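PDB 6UI3: cellulase from Clostridium cellulovorans, which is the glycoside hydrolase family 5 catalytic domain of a broad-specificity endoglucanase that probably hydrolyses internal beta-1,4-glucosidic bonds of cellulose and related plant polysaccharides. Local coordinates for residues D250-F253 / R254-N258. Sequence-based numbering, arbitrary orientation. Where two conformers were deposited one is given.
Sequences DKTF and RMLNN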
ATOM      1  N   ASP A 250       6.764 -11.803  15.027  1.00  7.13           N
ATOM      2  CA  ASP A 250       6.764 -11.054  16.278  1.00  7.30           C
ATOM      3  C   ASP A 250       8.025 -10.203  16.419  1.00  7.57           C
ATOM      4  O   ASP A 250       7.953  -9.034  16.818  1.00  7.79           O
ATOM      5  CB  ASP A 250       6.623 -12.012  17.460  1.00  8.31           C
ATOM      6  CG  ASP A 250       6.430 -11.281  18.750  1.00 11.59           C
ATOM      7  OD1 ASP A 250       5.296 -10.834  18.987  1.00 14.63           O
ATOM      8  OD2 ASP A 250       7.395 -11.101  19.516  1.00 12.41           O
ATOM      9  N   LYS A 251       9.190 -10.773  16.087  1.00  7.20           N
ATOM     10  CA  LYS A 251      10.443 -10.026  16.176  1.00  7.71           C
ATOM     11  C   LYS A 251      10.417  -8.817  15.256  1.00  7.20           C
ATOM     12  O   LYS A 251      10.824  -7.711  15.641  1.00  7.90           O
ATOM     13  CB  LYS A 251      11.613 -10.951  15.829  1.00  9.12           C
ATOM     14  CG  LYS A 251      13.011 -10.297  15.845  1.00 10.51           C
ATOM     15  CD  LYS A 251      14.111 -11.317  15.608  1.00 16.01           C
ATOM     16  CE  LYS A 251      14.183 -11.730  14.152  1.00 19.73           C
ATOM     17  NZ  LYS A 251      15.087 -12.916  13.979  1.00 24.13           N
ATOM     18  N   THR A 252       9.930  -9.008  14.034  1.00  7.11           N
ATOM     19  CA  THR A 252       9.890  -7.917  13.067  1.00  7.34           C
ATOM     20  C   THR A 252       9.005  -6.793  13.573  1.00  7.33           C
ATOM     21  O   THR A 252       9.372  -5.619  13.501  1.00  7.71           O
ATOM     22  CB  THR A 252       9.385  -8.427  11.712  1.00  7.86           C
ATOM     23  OG1 THR A 252      10.274  -9.415  11.186  1.00  9.74           O
ATOM     24  CG2 THR A 252       9.276  -7.309  10.684  1.00  8.77           C
ATOM     25  N   PHE A 253       7.826  -7.135  14.099  1.00  7.45           N
ATOM     26  CA  PHE A 253       6.892  -6.104  14.542  0.57  7.57           C
ATOM     27  C   PHE A 253       7.390  -5.389  15.790  1.00  7.85           C
ATOM     28  O   PHE A 253       7.238  -4.167  15.912  1.00  7.66           O
ATOM     29  CB  PHE A 253       5.478  -6.676  14.725  0.57  7.70           C
ATOM     30  CG  PHE A 253       4.684  -6.695  13.447  0.57  8.11           C
ATOM     31  CD1 PHE A 253       4.678  -7.825  12.650  0.57  8.99           C
ATOM     32  CD2 PHE A 253       4.005  -5.562  13.015  0.57  7.92           C
ATOM     33  CE1 PHE A 253       3.995  -7.849  11.461  0.57  9.28           C
ATOM     34  CE2 PHE A 253       3.327  -5.570  11.811  0.57  8.93           C
ATOM     35  CZ  PHE A 253       3.315  -6.722  11.040  0.57  8.58           C
ATOM     36  N   ARG A 254       7.993  -6.121  16.730  1.00  7.34           N
ATOM     37  CA  ARG A 254       8.599  -5.447  17.872  1.00  7.63           C
ATOM     38  C   ARG A 254       9.682  -4.462  17.420  1.00  7.77           C
ATOM     39  O   ARG A 254       9.833  -3.385  18.000  1.00  8.09           O
ATOM     40  CB  ARG A 254       9.182  -6.471  18.846  1.00  7.75           C
ATOM     41  CG  ARG A 254       8.159  -7.255  19.650  1.00  8.05           C
ATOM     42  CD  ARG A 254       8.819  -8.190  20.617  1.00  9.34           C
ATOM     43  NE  ARG A 254       7.884  -9.044  21.358  1.00 10.60           N
ATOM     44  CZ  ARG A 254       7.357  -8.739  22.531  1.00 12.29           C
ATOM     45  NH1 ARG A 254       7.617  -7.586  23.108  1.00 15.19           N
ATOM     46  NH2 ARG A 254       6.550  -9.600  23.118  1.00 14.27           N
ATOM     47  N   MET A 255      10.464  -4.838  16.405  1.00  7.32           N
ATOM     48  CA  MET A 255      11.513  -3.955  15.907  0.79  7.42           C
ATOM     49  C   MET A 255      10.922  -2.715  15.237  1.00  7.32           C
ATOM     50  O   MET A 255      11.423  -1.601  15.448  1.00  8.15           O
ATOM     51  CB  MET A 255      12.424  -4.761  14.983  0.79  8.38           C
ATOM     52  CG  MET A 255      13.509  -3.963  14.278  0.79  9.19           C
ATOM     53  SD  MET A 255      12.924  -3.131  12.806  0.79 10.07           S
ATOM     54  CE  MET A 255      12.542  -4.535  11.761  0.79 11.87           C
ATOM     55  N   LEU A 256       9.856  -2.869  14.450  1.00  7.31           N
ATOM     56  CA  LEU A 256       9.225  -1.704  13.831  1.00  7.67           C
ATOM     57  C   LEU A 256       8.651  -0.786  14.902  1.00  7.96           C
ATOM     58  O   LEU A 256       8.693   0.445  14.774  1.00  8.27           O
ATOM     59  CB  LEU A 256       8.125  -2.156  12.871  1.00  8.14           C
ATOM     60  CG  LEU A 256       8.608  -2.843  11.589  1.00  7.84           C
ATOM     61  CD1 LEU A 256       7.438  -3.467  10.858  1.00  8.16           C
ATOM     62  CD2 LEU A 256       9.369  -1.894  10.651  1.00  9.40           C
ATOM     63  N   ASN A 257       8.091  -1.378  15.957  1.00  8.35           N
ATOM     64  CA  ASN A 257       7.576  -0.602  17.075  1.00  8.45           C
ATOM     65  C   ASN A 257       8.695   0.192  17.741  1.00  8.94           C
ATOM     66  O   ASN A 257       8.525   1.376  18.058  1.00  9.51           O
ATOM     67  CB  ASN A 257       6.897  -1.552  18.061  1.00  9.67           C
ATOM     68  CG  ASN A 257       6.230  -0.823  19.196  1.00 10.75           C
ATOM     69  OD1 ASN A 257       5.341   0.004  18.961  1.00 11.60           O
ATOM     70  ND2 ASN A 257       6.626  -1.134  20.425  1.00 11.08           N
ATOM     71  N   ASN A 258       9.856  -0.437  17.966  1.00  8.92           N
ATOM     72  CA  ASN A 258      10.976   0.261  18.592  1.00  9.80           C
ATOM     73  C   ASN A 258      11.486   1.395  17.714  1.00 10.34           C
ATOM     74  O   ASN A 258      11.816   2.474  18.211  1.00 11.20           O
ATOM     75  CB  ASN A 258      12.146  -0.697  18.851  1.00 10.87           C
ATOM     76  CG  ASN A 258      11.950  -1.583  20.055  1.00 14.02           C
ATOM     77  OD1 ASN A 258      11.123  -1.306  20.913  1.00 14.92           O
ATOM     78  ND2 ASN A 258      12.712  -2.664  20.116  1.00 14.26           N
TER
HETATM   79  O   HOH W   1       6.248 -12.363  21.950  1.00 32.60           O
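Asp-250 and Arg-254 sit one turn apart on helix 243-261, joined by the backbone hydrogen bond from Arg-254 N to Asp-250 O (2.9 Å), one of a run of i to i+4 hydrogen bonds that goes on through Met-255 to Lys-251, Leu-256 to Thr-252, Asn-257 to Phe-253 and Asn-258 to Arg-254. On this scaffold the pair forms a salt bridge: Arg-254 NE donates to Asp-250 OD2 at 2.8 Å, with an N-H...O angle of 154°. The oxygen is approached on its syn side, somewhat out of the carboxylate plane, yet it lies almost within the guanidinium plane, at the edge of that group; the two planes are turned 67° against each other. Reach is explained by torsions: the carboxylate stands anti to the backbone N of Asp-250 (chi1 -172°), while the arginine chain runs extended from CG to NE back along the helix, its CD passing 3.4 Å from OD2. Water 1 completes the link, donating to OD2 and accepting from Arg-254 NH2, so that two bonds grip this one oxygen and the guanidinium is held at two of its nitrogens.

Apolar contacts take over round the methyl of Thr-252, while its OG1 hydrogen-bonds back to Phe-248 O. Thr-252 CG2 lies 4.3 Å from Leu-256 CD1, a loose apolar contact. Val-206 of helix 203-208 packs on both Met-255 and Leu-256, whereas Phe-253, in the conformer given here, meets Tyr-290 of helix 280-296 edge-to-face. An i to i+4 Asp-Arg bridge on one side and apolar residues on another mark an amphipathic outer helix, here helix 243-261, which leads into strand 267-272 of the family 5 (beta/alpha)8 TIM barrel.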